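Local atomic coordinates of D-alanyl-D-alanine carboxypeptidase (Bdellovibrio bacteriovorus, PDB entry 3V39), a protein that hydrolyses peptidoglycan as an endopeptidase of a predatory bacterium, and may also act as a serine-type D-Ala-D-Ala carboxypeptidase. Residues K29-S34 with Y266-C271; E101-D106 with R178-V183. The protein carries 1 engineered substitution. All coordinates share one frame; numbering follows the deposited sequence. Where two conformers were deposited one is given.

The two contacts lie on opposite sides of the chain's centre, with their centres about 42 Å apart and nearest atoms about 26 Å apart, and they share no sheet. Contact 1 pairs strands 29-31 and 268-270 of a small antiparallel sheet, and one of its segments runs directly into Ser34, which carries a covalently bound 2-aminoethanesulfonic acid. Contact 2 joins two parallel strands at the border of a mixed sheet remote from that site. Along the chain the order is 29-34, 101-106, 178-183, 266-271, so both strands of contact 2 are made after the chain leaves contact 1 and before it returns. The region holding contact 2 is thus an excursion from the part bearing the serine.

Contact 1 (K29-S34 with Y266-C271); sequences KFPLAS and YNEATC. With TAU (2-aminoethanesulfonic acid), chain B.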
loop_
_atom_site.group_PDB
_atom_site.type_symbol
_atom_site.label_atom_id
_atom_site.label_comp_id
_atom_site.label_asym_id
_atom_site.label_seq_id
_atom_site.Cartn_x
_atom_site.Cartn_y
_atom_site.Cartn_z
ATOM N N LYS A 29 -11.352 21.312 -7.102
ATOM C CA LYS A 29 -11.277 19.852 -6.943
ATOM C C LYS A 29 -11.326 19.120 -8.288
ATOM O O LYS A 29 -12.193 19.393 -9.138
ATOM C CB LYS A 29 -12.433 19.336 -6.057
ATOM C CG LYS A 29 -12.292 19.778 -4.600
ATOM C CD LYS A 29 -13.585 19.564 -3.740
ATOM C CE LYS A 29 -14.326 18.304 -4.036
ATOM N NZ LYS A 29 -15.627 18.271 -3.184
ATOM N N PHE A 30 -10.478 18.082 -8.366
ATOM C CA PHE A 30 -10.463 17.199 -9.552
ATOM C C PHE A 30 -10.250 15.771 -9.099
ATOM O O PHE A 30 -9.733 15.509 -7.998
ATOM C CB PHE A 30 -9.299 17.593 -10.508
ATOM C CG PHE A 30 -9.473 18.945 -11.121
ATOM C CD1 PHE A 30 -10.486 19.175 -12.083
ATOM C CD2 PHE A 30 -8.655 19.990 -10.722
ATOM C CE1 PHE A 30 -10.639 20.405 -12.625
ATOM C CE2 PHE A 30 -8.764 21.278 -11.265
ATOM C CZ PHE A 30 -9.815 21.478 -12.235
ATOM N N PRO A 31 -10.650 14.780 -9.896
ATOM C CA PRO A 31 -10.381 13.402 -9.552
ATOM C C PRO A 31 -8.890 13.096 -9.413
ATOM O O PRO A 31 -8.085 13.497 -10.269
ATOM C CB PRO A 31 -10.997 12.602 -10.732
ATOM C CG PRO A 31 -11.931 13.635 -11.392
ATOM C CD PRO A 31 -11.316 14.938 -11.209
ATOM N N LEU A 32 -8.515 12.330 -8.398
ATOM C CA LEU A 32 -7.124 12.059 -8.057
ATOM C C LEU A 32 -6.614 10.738 -8.628
ATOM O O LEU A 32 -5.423 10.550 -8.815
ATOM C CB LEU A 32 -6.965 11.968 -6.529
ATOM C CG LEU A 32 -7.320 13.302 -5.840
ATOM C CD1 LEU A 32 -7.012 13.057 -4.342
ATOM C CD2 LEU A 32 -6.510 14.540 -6.347
ATOM N N ALA A 33 -7.533 9.791 -8.819
ATOM C CA ALA A 33 -7.069 8.428 -9.083
ATOM C C ALA A 33 -6.076 7.972 -8.006
ATOM O O ALA A 33 -6.261 8.331 -6.848
ATOM C CB ALA A 33 -6.455 8.330 -10.545
ATOM N N SER A 34 -5.084 7.134 -8.333
ATOM C CA SER A 34 -4.227 6.552 -7.282
ATOM C C SER A 34 -3.287 7.497 -6.644
ATOM O O SER A 34 -2.611 7.045 -5.693
ATOM C CB SER A 34 -3.429 5.428 -7.894
ATOM O OG SER A 34 -4.251 4.322 -8.137
ATOM N N TYR A 266 -15.501 9.072 -7.405
ATOM C CA TYR A 266 -14.043 9.095 -7.296
ATOM C C TYR A 266 -13.557 10.103 -6.240
ATOM O O TYR A 266 -14.097 11.202 -6.102
ATOM C CB TYR A 266 -13.353 9.432 -8.643
ATOM C CG TYR A 266 -13.603 8.393 -9.748
ATOM C CD1 TYR A 266 -12.752 7.277 -9.867
ATOM C CD2 TYR A 266 -14.648 8.520 -10.681
ATOM C CE1 TYR A 266 -12.929 6.326 -10.833
ATOM C CE2 TYR A 266 -14.849 7.526 -11.682
ATOM C CZ TYR A 266 -13.949 6.433 -11.738
ATOM O OH TYR A 266 -14.184 5.497 -12.666
ATOM N N ASN A 267 -12.524 9.748 -5.496
ATOM C CA ASN A 267 -11.905 10.745 -4.629
ATOM C C ASN A 267 -11.475 11.980 -5.412
ATOM O O ASN A 267 -10.928 11.837 -6.541
ATOM C CB ASN A 267 -10.623 10.180 -4.050
ATOM C CG ASN A 267 -10.856 9.025 -3.064
ATOM O OD1 ASN A 267 -11.979 8.795 -2.582
ATOM N ND2 ASN A 267 -9.732 8.332 -2.735
ATOM N N GLU A 268 -11.689 13.151 -4.835
ATOM C CA GLU A 268 -11.269 14.393 -5.488
ATOM C C GLU A 268 -10.573 15.292 -4.498
ATOM O O GLU A 268 -10.911 15.289 -3.302
ATOM C CB GLU A 268 -12.498 15.151 -5.979
ATOM C CG GLU A 268 -13.195 14.413 -7.134
ATOM C CD GLU A 268 -14.230 15.304 -7.846
ATOM O OE1 GLU A 268 -14.749 16.274 -7.227
ATOM O OE2 GLU A 268 -14.479 15.037 -9.045
ATOM N N ALA A 269 -9.637 16.118 -4.963
ATOM C CA ALA A 269 -9.093 17.142 -4.097
ATOM C C ALA A 269 -8.524 18.241 -5.009
ATOM O O ALA A 269 -8.381 18.075 -6.226
ATOM C CB ALA A 269 -7.954 16.603 -3.157
ATOM N N THR A 270 -8.069 19.325 -4.387
ATOM C CA THR A 270 -7.395 20.350 -5.163
ATOM C C THR A 270 -5.899 20.054 -5.276
ATOM O O THR A 270 -5.284 19.279 -4.523
ATOM C CB THR A 270 -7.518 21.716 -4.428
ATOM O OG1 THR A 270 -6.808 21.657 -3.166
ATOM C CG2 THR A 270 -8.982 22.055 -4.150
ATOM N N CYS A 271 -5.286 20.629 -6.289
ATOM C CA CYS A 271 -3.863 20.481 -6.467
ATOM C C CYS A 271 -3.115 21.009 -5.222
ATOM O O CYS A 271 -2.132 20.396 -4.774
ATOM C CB CYS A 271 -3.528 21.283 -7.747
ATOM S SG CYS A 271 -1.873 20.921 -8.481
HETATM C C1 TAU B . -7.055 2.588 -9.873
HETATM C C2 TAU B . -5.550 2.721 -9.566
HETATM N N1 TAU B . -7.591 1.166 -9.910
HETATM S S TAU B . -4.492 4.034 -9.611
HETATM O O1 TAU B . -3.192 3.599 -10.199
HETATM O O3 TAU B . -5.183 5.120 -10.359
HETATM O O HOH W 1 -15.868 15.805 -4.792
HETATM O O HOH W 2 -9.978 9.271 -7.689
#
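A short antiparallel ladder, Phe30 paired with Ala269, leads the chain into what is probably the SxxK motif (Ser34, Lys37) of the penicillin-binding protein fold. Phe30 N reaches Ala269 O at 3.0 Å, and Ala269 N returns a bond to Phe30 O. The pairing continues past the strand: Leu32 N donates to Asn267 O at 3.1 Å, and a water links that same oxygen to Ala33 N, accepting from the amide at 2.7 Å. Leu32 CG sits beside its own backbone N (chi1 -63°), which sets the isobutyl group over the opposite strand: CD1 meets Ala269 CB at 3.9 Å while CD2 lies against Ala269 N. On the other side Glu268 runs alongside Pro31, its OE2 3.7 Å from Pro31 CG. Lys29 crosses Glu268 at about a right angle, but the charges stay beyond salt-bridge range, and Lys29 NZ is instead hydrogen-bonded to Thr245 O and salt-bridged to Glu249. Farther on, a 2-aminoethanesulfonic acid (TAU) is covalently attached, with Ser34 OG 1.5 Å from TAU S. Ser34 N donates to TAU O3 at 2.9 Å. This adduct is consistent with Ser34 being the nucleophile. Phe30 packs on strands 2-12 and 340-351. Strand 268-270 lies between 29-31 and 248-249, and Thr270 OG1 caps Met273 N at the start of helix 271-286, whose first residue, Cys271, is disulfide-linked to Cys9 of strand 2-12.

Contact 2 (E101-D106 with R178-V183); sequences EKLTFD and RTISFV
Glu101 and Arg178 lie side by side where strands 99-105 and 176-182 each turn a corner, ahead of the parallel pairing; the two strands are joined by a beta-alpha-beta crossover that includes helices 131-146 and 152-164. Their salt bridge is side-on: Arg178 NE meets Glu101 OE1 at 2.9 Å, and NH2 meets OE2 at 3.0 Å on that oxygen's syn lone pair, with OE2 in the guanidinium plane. The carboxylate and guanidinium planes are 34° apart, so the fit is not quite flat. A bend at Glu101 chi2 (-73°) brings the carboxylate alongside the arginine.

The backbone then runs in step, Lys102 beside Thr179, Leu103 beside Ile180. Thr179 N gives its hydrogen to Glu101 O, and Leu103 N gives its own to Thr179 O at 2.8 Å. Leu103 O accepts Ser181 N, with a weak addition from a water that also touches Ser181 OG. Phe105 N reaches Ser181 O only weakly, at 3.3 Å, before Val183 N closes the series on Phe105 O at 2.9 Å.

Strand 68-73 takes the other edge of 101-106: the backbones of Lys102, Thr104 and Asp106 bond with Ile70 and Ile72, while Lys102 N goes to Asp69 OD1. On the outer strand, Ile180 O receives Arg139 NE. Among the side chains, Thr104 OG1 bonds His71 ND1, and Asp106 OD1 accepts from Asn108 N and Gly74 N.

Leu103, Phe105, Ile180 and Phe182 share one face, where helix 131-146 packs. The Phe105 ring has Ile180 CG2 at its edge, while Phe182 CA stands over one ring face, 4.1 Å from the Phe105 centroid, in a CH-pi contact.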
loop_
_atom_site.group_PDB
_atom_site.type_symbol
_atom_site.label_atom_id
_atom_site.label_comp_id
_atom_site.label_asym_id
_atom_site.label_seq_id
_atom_site.Cartn_x
_atom_site.Cartn_y
_atom_site.Cartn_z
ATOM N N GLU A 101 -4.474 -29.611 13.939
ATOM C CA GLU A 101 -5.791 -30.196 14.082
ATOM C C GLU A 101 -6.831 -29.118 13.816
ATOM O O GLU A 101 -7.321 -29.055 12.694
ATOM C CB GLU A 101 -5.900 -30.794 15.489
ATOM C CG GLU A 101 -5.173 -32.154 15.560
ATOM C CD GLU A 101 -5.938 -33.264 14.821
ATOM O OE1 GLU A 101 -7.197 -33.324 14.871
ATOM O OE2 GLU A 101 -5.263 -34.082 14.204
ATOM N N LYS A 102 -7.128 -28.258 14.795
ATOM C CA LYS A 102 -8.112 -27.198 14.605
ATOM C C LYS A 102 -7.382 -25.894 14.375
ATOM O O LYS A 102 -6.650 -25.431 15.270
ATOM C CB LYS A 102 -8.983 -27.044 15.860
ATOM C CG LYS A 102 -9.868 -28.270 16.122
ATOM C CD LYS A 102 -10.507 -28.132 17.553
ATOM C CE LYS A 102 -11.286 -29.393 17.936
ATOM N NZ LYS A 102 -11.951 -29.240 19.262
ATOM N N LEU A 103 -7.565 -25.316 13.185
ATOM C CA LEU A 103 -7.076 -23.984 12.911
ATOM C C LEU A 103 -8.261 -23.043 13.007
ATOM O O LEU A 103 -9.234 -23.227 12.274
ATOM C CB LEU A 103 -6.485 -23.933 11.498
ATOM C CG LEU A 103 -6.022 -22.540 11.030
ATOM C CD1 LEU A 103 -4.890 -22.001 11.932
ATOM C CD2 LEU A 103 -5.535 -22.605 9.537
ATOM N N THR A 104 -8.194 -22.044 13.879
ATOM C CA THR A 104 -9.269 -21.055 13.934
ATOM C C THR A 104 -8.672 -19.673 13.787
ATOM O O THR A 104 -7.443 -19.481 13.864
ATOM C CB THR A 104 -10.060 -21.149 15.251
ATOM O OG1 THR A 104 -9.179 -20.991 16.380
ATOM C CG2 THR A 104 -10.743 -22.497 15.382
ATOM N N PHE A 105 -9.528 -18.697 13.513
ATOM C CA PHE A 105 -9.031 -17.318 13.321
ATOM C C PHE A 105 -10.157 -16.355 13.661
ATOM O O PHE A 105 -11.343 -16.705 13.561
ATOM C CB PHE A 105 -8.594 -17.135 11.837
ATOM C CG PHE A 105 -9.746 -17.363 10.864
ATOM C CD1 PHE A 105 -10.499 -16.265 10.473
ATOM C CD2 PHE A 105 -10.110 -18.658 10.430
ATOM C CE1 PHE A 105 -11.646 -16.462 9.645
ATOM C CE2 PHE A 105 -11.244 -18.864 9.593
ATOM C CZ PHE A 105 -11.990 -17.769 9.187
ATOM N N ASP A 106 -9.756 -15.136 13.970
ATOM C CA ASP A 106 -10.752 -14.120 14.336
ATOM C C ASP A 106 -11.028 -13.098 13.237
ATOM O O ASP A 106 -10.535 -13.236 12.102
ATOM C CB ASP A 106 -10.396 -13.475 15.695
ATOM C CG ASP A 106 -9.247 -12.512 15.648
ATOM O OD1 ASP A 106 -8.796 -12.123 14.534
ATOM O OD2 ASP A 106 -8.763 -12.112 16.741
ATOM N N ARG A 178 -6.440 -30.122 9.636
ATOM C CA ARG A 178 -7.630 -30.982 9.638
ATOM C C ARG A 178 -8.929 -30.202 9.505
ATOM O O ARG A 178 -9.758 -30.528 8.649
ATOM C CB ARG A 178 -7.738 -31.845 10.923
ATOM C CG ARG A 178 -8.783 -32.971 10.688
ATOM C CD ARG A 178 -9.018 -33.877 11.917
ATOM N NE ARG A 178 -7.780 -34.515 12.347
ATOM C CZ ARG A 178 -7.293 -35.634 11.816
ATOM N NH1 ARG A 178 -7.944 -36.240 10.824
ATOM N NH2 ARG A 178 -6.160 -36.146 12.282
ATOM N N THR A 179 -9.129 -29.153 10.331
ATOM C CA THR A 179 -10.413 -28.460 10.391
ATOM C C THR A 179 -10.135 -26.963 10.519
ATOM O O THR A 179 -9.157 -26.589 11.213
ATOM C CB THR A 179 -11.201 -28.857 11.620
ATOM O OG1 THR A 179 -11.271 -30.296 11.714
ATOM C CG2 THR A 179 -12.602 -28.267 11.533
ATOM N N ILE A 180 -10.963 -26.123 9.877
ATOM C CA ILE A 180 -10.731 -24.661 9.832
ATOM C C ILE A 180 -12.034 -24.007 10.175
ATOM O O ILE A 180 -13.058 -24.333 9.574
ATOM C CB ILE A 180 -10.246 -24.210 8.455
ATOM C CG1 ILE A 180 -8.887 -24.847 8.145
ATOM C CG2 ILE A 180 -10.029 -22.701 8.491
ATOM C CD1 ILE A 180 -8.375 -24.652 6.707
ATOM N N SER A 181 -12.039 -23.100 11.147
ATOM C CA SER A 181 -13.298 -22.368 11.459
ATOM C C SER A 181 -13.042 -20.980 12.015
ATOM O O SER A 181 -11.967 -20.697 12.538
ATOM C CB SER A 181 -14.209 -23.123 12.411
ATOM O OG SER A 181 -13.559 -23.384 13.602
ATOM N N PHE A 182 -14.045 -20.133 11.910
ATOM C CA PHE A 182 -14.010 -18.790 12.440
ATOM C C PHE A 182 -14.396 -18.809 13.915
ATOM O O PHE A 182 -15.410 -19.432 14.309
ATOM C CB PHE A 182 -15.083 -17.957 11.683
ATOM C CG PHE A 182 -15.296 -16.569 12.174
ATOM C CD1 PHE A 182 -14.250 -15.711 12.384
ATOM C CD2 PHE A 182 -16.598 -16.082 12.332
ATOM C CE1 PHE A 182 -14.442 -14.400 12.768
ATOM C CE2 PHE A 182 -16.805 -14.758 12.681
ATOM C CZ PHE A 182 -15.771 -13.914 12.901
ATOM N N VAL A 183 -13.569 -18.138 14.725
ATOM C CA VAL A 183 -13.910 -17.908 16.150
ATOM C C VAL A 183 -13.674 -16.425 16.418
ATOM O O VAL A 183 -12.518 -15.925 16.361
ATOM C CB VAL A 183 -13.013 -18.738 17.063
ATOM C CG1 VAL A 183 -13.281 -18.372 18.497
ATOM C CG2 VAL A 183 -13.281 -20.253 16.815
HETATM O O HOH W 3 -11.228 -25.526 13.613
#